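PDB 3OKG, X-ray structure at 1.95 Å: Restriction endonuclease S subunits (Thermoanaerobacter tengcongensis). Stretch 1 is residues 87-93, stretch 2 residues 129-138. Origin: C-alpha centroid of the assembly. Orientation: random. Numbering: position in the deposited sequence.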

# COMPACT_ATOMS: atom_id res chain seq x y z
N SER A 87 -22.71 -24.54 -11.72
CA SER A 87 -21.29 -24.54 -11.96
C SER A 87 -20.96 -23.71 -13.21
O SER A 87 -21.55 -23.92 -14.27
CB SER A 87 -20.81 -25.98 -12.21
OG SER A 87 -19.40 -26.00 -12.30
N GLY A 88 -20.00 -22.80 -13.09
CA GLY A 88 -19.61 -22.02 -14.24
C GLY A 88 -20.36 -20.71 -14.41
O GLY A 88 -20.01 -19.91 -15.28
N ASP A 89 -21.41 -20.48 -13.61
CA ASP A 89 -22.10 -19.19 -13.73
C ASP A 89 -21.13 -18.10 -13.29
O ASP A 89 -20.27 -18.34 -12.45
CB ASP A 89 -23.32 -19.09 -12.80
CG ASP A 89 -24.53 -19.87 -13.29
OD1 ASP A 89 -24.54 -20.31 -14.45
OD2 ASP A 89 -25.47 -20.04 -12.50
N VAL A 90 -21.29 -16.90 -13.83
CA VAL A 90 -20.66 -15.73 -13.26
C VAL A 90 -21.72 -14.99 -12.49
O VAL A 90 -22.82 -14.77 -13.01
CB VAL A 90 -20.06 -14.84 -14.38
CG1 VAL A 90 -19.55 -13.51 -13.80
CG2 VAL A 90 -18.93 -15.60 -15.10
N ILE A 91 -21.43 -14.59 -11.25
CA ILE A 91 -22.38 -13.76 -10.53
C ILE A 91 -21.79 -12.37 -10.38
O ILE A 91 -20.64 -12.21 -10.03
CB ILE A 91 -22.76 -14.36 -9.15
CG1 ILE A 91 -21.48 -14.70 -8.37
CG2 ILE A 91 -23.50 -15.68 -9.37
CD1 ILE A 91 -21.76 -15.14 -6.90
N PHE A 92 -22.61 -11.36 -10.64
CA PHE A 92 -22.13 -9.99 -10.80
C PHE A 92 -23.04 -9.09 -9.96
O PHE A 92 -24.23 -8.96 -10.26
CB PHE A 92 -22.29 -9.63 -12.29
CG PHE A 92 -21.87 -8.23 -12.62
CD1 PHE A 92 -20.64 -7.98 -13.21
CD2 PHE A 92 -22.73 -7.15 -12.37
CE1 PHE A 92 -20.26 -6.69 -13.53
CE2 PHE A 92 -22.36 -5.86 -12.69
CZ PHE A 92 -21.12 -5.63 -13.27
N ALA A 93 -22.53 -8.52 -8.87
CA ALA A 93 -23.40 -7.74 -7.98
C ALA A 93 -23.89 -6.50 -8.72
O ALA A 93 -23.09 -5.81 -9.35
CB ALA A 93 -22.66 -7.34 -6.72
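Stretch 2 129-138: EPEFLFHLCR

After Glu-129, stretch 2 is helical from Pro-130 onward, and it lies along the strand that includes Val-90 to Ala-93 in stretch 1, running in nearly the same direction: the two axes cross at 17° and approach to 8.8 Å. Glu-129 holds the N-cap position, and its carbonyl O accepts the first helical hydrogen bond, from Leu-133 N at 3.0 Å. Pro-130 follows, well suited to a first turn because its ring fixes phi near the helical value (-51°); at the first turn a backbone N-H would find no acceptor within the helix, so the missing hydrogen of the proline nitrogen costs nothing.

Contact begins where Gly-88 O meets Pro-130 CB at 3.2 Å. With phi/psi of 91/-8, Gly-88 adopts a conformation in which a CB would be jammed against the preceding carbonyl oxygen; an ideal CB would also lie 3.5 Å from Pro-130 CG.

Val-90 is the centre of the interface. Alternation along the strand sends Val-90 and Phe-92 toward the helix, while Ile-91 stays out of reach. With chi1 at 172° (t), Val-90 sets its CG2 3.8 Å from Phe-134 CB and 4.2 Å from Leu-133 CB, and its CG1 4.3 Å from Cys-137 CB. Its compact, branched side chain allows close approach to the helix backbone: Val-90 CG2 is 3.5 Å from Phe-134 N, which already donates to Pro-130 O, 2.9 Å from N to O. The CA-to-CB bond of Phe-134 (t) points sideways, and its CB is the side-chain atom nearest to Val-90.

One turn beyond Leu-133, Cys-137 (m) points toward the strand. Its short side chain presents CB to the ring of Phe-92 (t, chi2 102°), whose CD1 lies 4.1 Å from Cys-137 CB, while the ring edge, at Phe-92 CE1, meets Cys-137 O at 3.6 Å. No hydrogen bond joins the stretches; packing alone links them.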

# COMPACT_ATOMS: atom_id res chain seq x y z
N GLU A 129 -16.98 -19.14 -23.20
CA GLU A 129 -16.44 -19.90 -22.07
C GLU A 129 -16.74 -19.18 -20.76
O GLU A 129 -16.52 -17.97 -20.67
CB GLU A 129 -14.93 -19.99 -22.21
CG GLU A 129 -14.49 -20.76 -23.44
CD GLU A 129 -14.61 -22.25 -23.23
OE1 GLU A 129 -14.57 -22.70 -22.07
OE2 GLU A 129 -14.73 -22.98 -24.23
N PRO A 130 -17.24 -19.90 -19.74
CA PRO A 130 -17.52 -19.27 -18.44
C PRO A 130 -16.32 -18.47 -17.90
O PRO A 130 -16.51 -17.37 -17.40
CB PRO A 130 -17.83 -20.47 -17.51
CG PRO A 130 -18.46 -21.51 -18.45
CD PRO A 130 -17.78 -21.28 -19.83
N GLU A 131 -15.12 -19.01 -17.99
CA GLU A 131 -13.96 -18.33 -17.41
C GLU A 131 -13.67 -17.04 -18.18
O GLU A 131 -13.16 -16.06 -17.59
CB GLU A 131 -12.71 -19.24 -17.46
CG GLU A 131 -12.74 -20.42 -16.47
CD GLU A 131 -13.70 -21.57 -16.86
OE1 GLU A 131 -13.91 -22.44 -15.98
OE2 GLU A 131 -14.24 -21.62 -18.00
N PHE A 132 -13.97 -17.06 -19.48
CA PHE A 132 -13.79 -15.86 -20.30
C PHE A 132 -14.80 -14.81 -19.87
O PHE A 132 -14.45 -13.64 -19.65
CB PHE A 132 -13.89 -16.18 -21.80
CG PHE A 132 -13.56 -15.00 -22.68
CD1 PHE A 132 -12.24 -14.65 -22.93
CD2 PHE A 132 -14.57 -14.22 -23.23
CE1 PHE A 132 -11.93 -13.56 -23.73
CE2 PHE A 132 -14.28 -13.12 -24.04
CZ PHE A 132 -12.96 -12.79 -24.29
N LEU A 133 -16.07 -15.19 -19.72
CA LEU A 133 -17.07 -14.24 -19.19
C LEU A 133 -16.69 -13.68 -17.81
O LEU A 133 -16.90 -12.49 -17.52
CB LEU A 133 -18.48 -14.86 -19.16
CG LEU A 133 -19.04 -15.31 -20.52
CD1 LEU A 133 -20.50 -15.70 -20.36
CD2 LEU A 133 -18.93 -14.16 -21.56
N PHE A 134 -16.18 -14.54 -16.93
CA PHE A 134 -15.79 -14.10 -15.60
C PHE A 134 -14.78 -12.95 -15.72
O PHE A 134 -14.97 -11.87 -15.16
CB PHE A 134 -15.12 -15.27 -14.86
CG PHE A 134 -14.38 -14.86 -13.61
CD1 PHE A 134 -15.01 -14.12 -12.61
CD2 PHE A 134 -13.05 -15.21 -13.44
CE1 PHE A 134 -14.33 -13.76 -11.43
CE2 PHE A 134 -12.35 -14.83 -12.25
CZ PHE A 134 -13.02 -14.08 -11.27
N HIS A 135 -13.70 -13.19 -16.45
CA HIS A 135 -12.65 -12.16 -16.54
C HIS A 135 -13.11 -10.90 -17.25
O HIS A 135 -12.82 -9.79 -16.85
CB HIS A 135 -11.39 -12.73 -17.20
CG HIS A 135 -10.65 -13.66 -16.31
ND1 HIS A 135 -9.99 -13.22 -15.18
CD2 HIS A 135 -10.43 -14.99 -16.39
CE1 HIS A 135 -9.41 -14.25 -14.58
NE2 HIS A 135 -9.66 -15.34 -15.30
N LEU A 136 -13.89 -11.11 -18.31
CA LEU A 136 -14.51 -10.01 -19.03
C LEU A 136 -15.39 -9.16 -18.11
O LEU A 136 -15.29 -7.93 -18.12
CB LEU A 136 -15.34 -10.54 -20.20
CG LEU A 136 -15.70 -9.52 -21.29
CD1 LEU A 136 -14.47 -8.74 -21.73
CD2 LEU A 136 -16.35 -10.22 -22.48
N CYS A 137 -16.25 -9.80 -17.33
CA CYS A 137 -17.12 -9.07 -16.42
C CYS A 137 -16.41 -8.32 -15.32
O CYS A 137 -16.98 -7.40 -14.73
CB CYS A 137 -18.18 -10.00 -15.82
SG CYS A 137 -19.39 -10.45 -17.07
N ARG A 138 -15.18 -8.71 -15.00
CA ARG A 138 -14.41 -7.95 -14.01
C ARG A 138 -13.78 -6.68 -14.57
O ARG A 138 -13.20 -5.88 -13.81
CB ARG A 138 -13.34 -8.85 -13.39
CG ARG A 138 -13.99 -9.86 -12.47
CD ARG A 138 -13.04 -10.55 -11.58
NE ARG A 138 -12.17 -9.66 -10.83
CZ ARG A 138 -12.40 -9.18 -9.62
NH1 ARG A 138 -13.52 -9.45 -8.98
NH2 ARG A 138 -11.49 -8.41 -9.05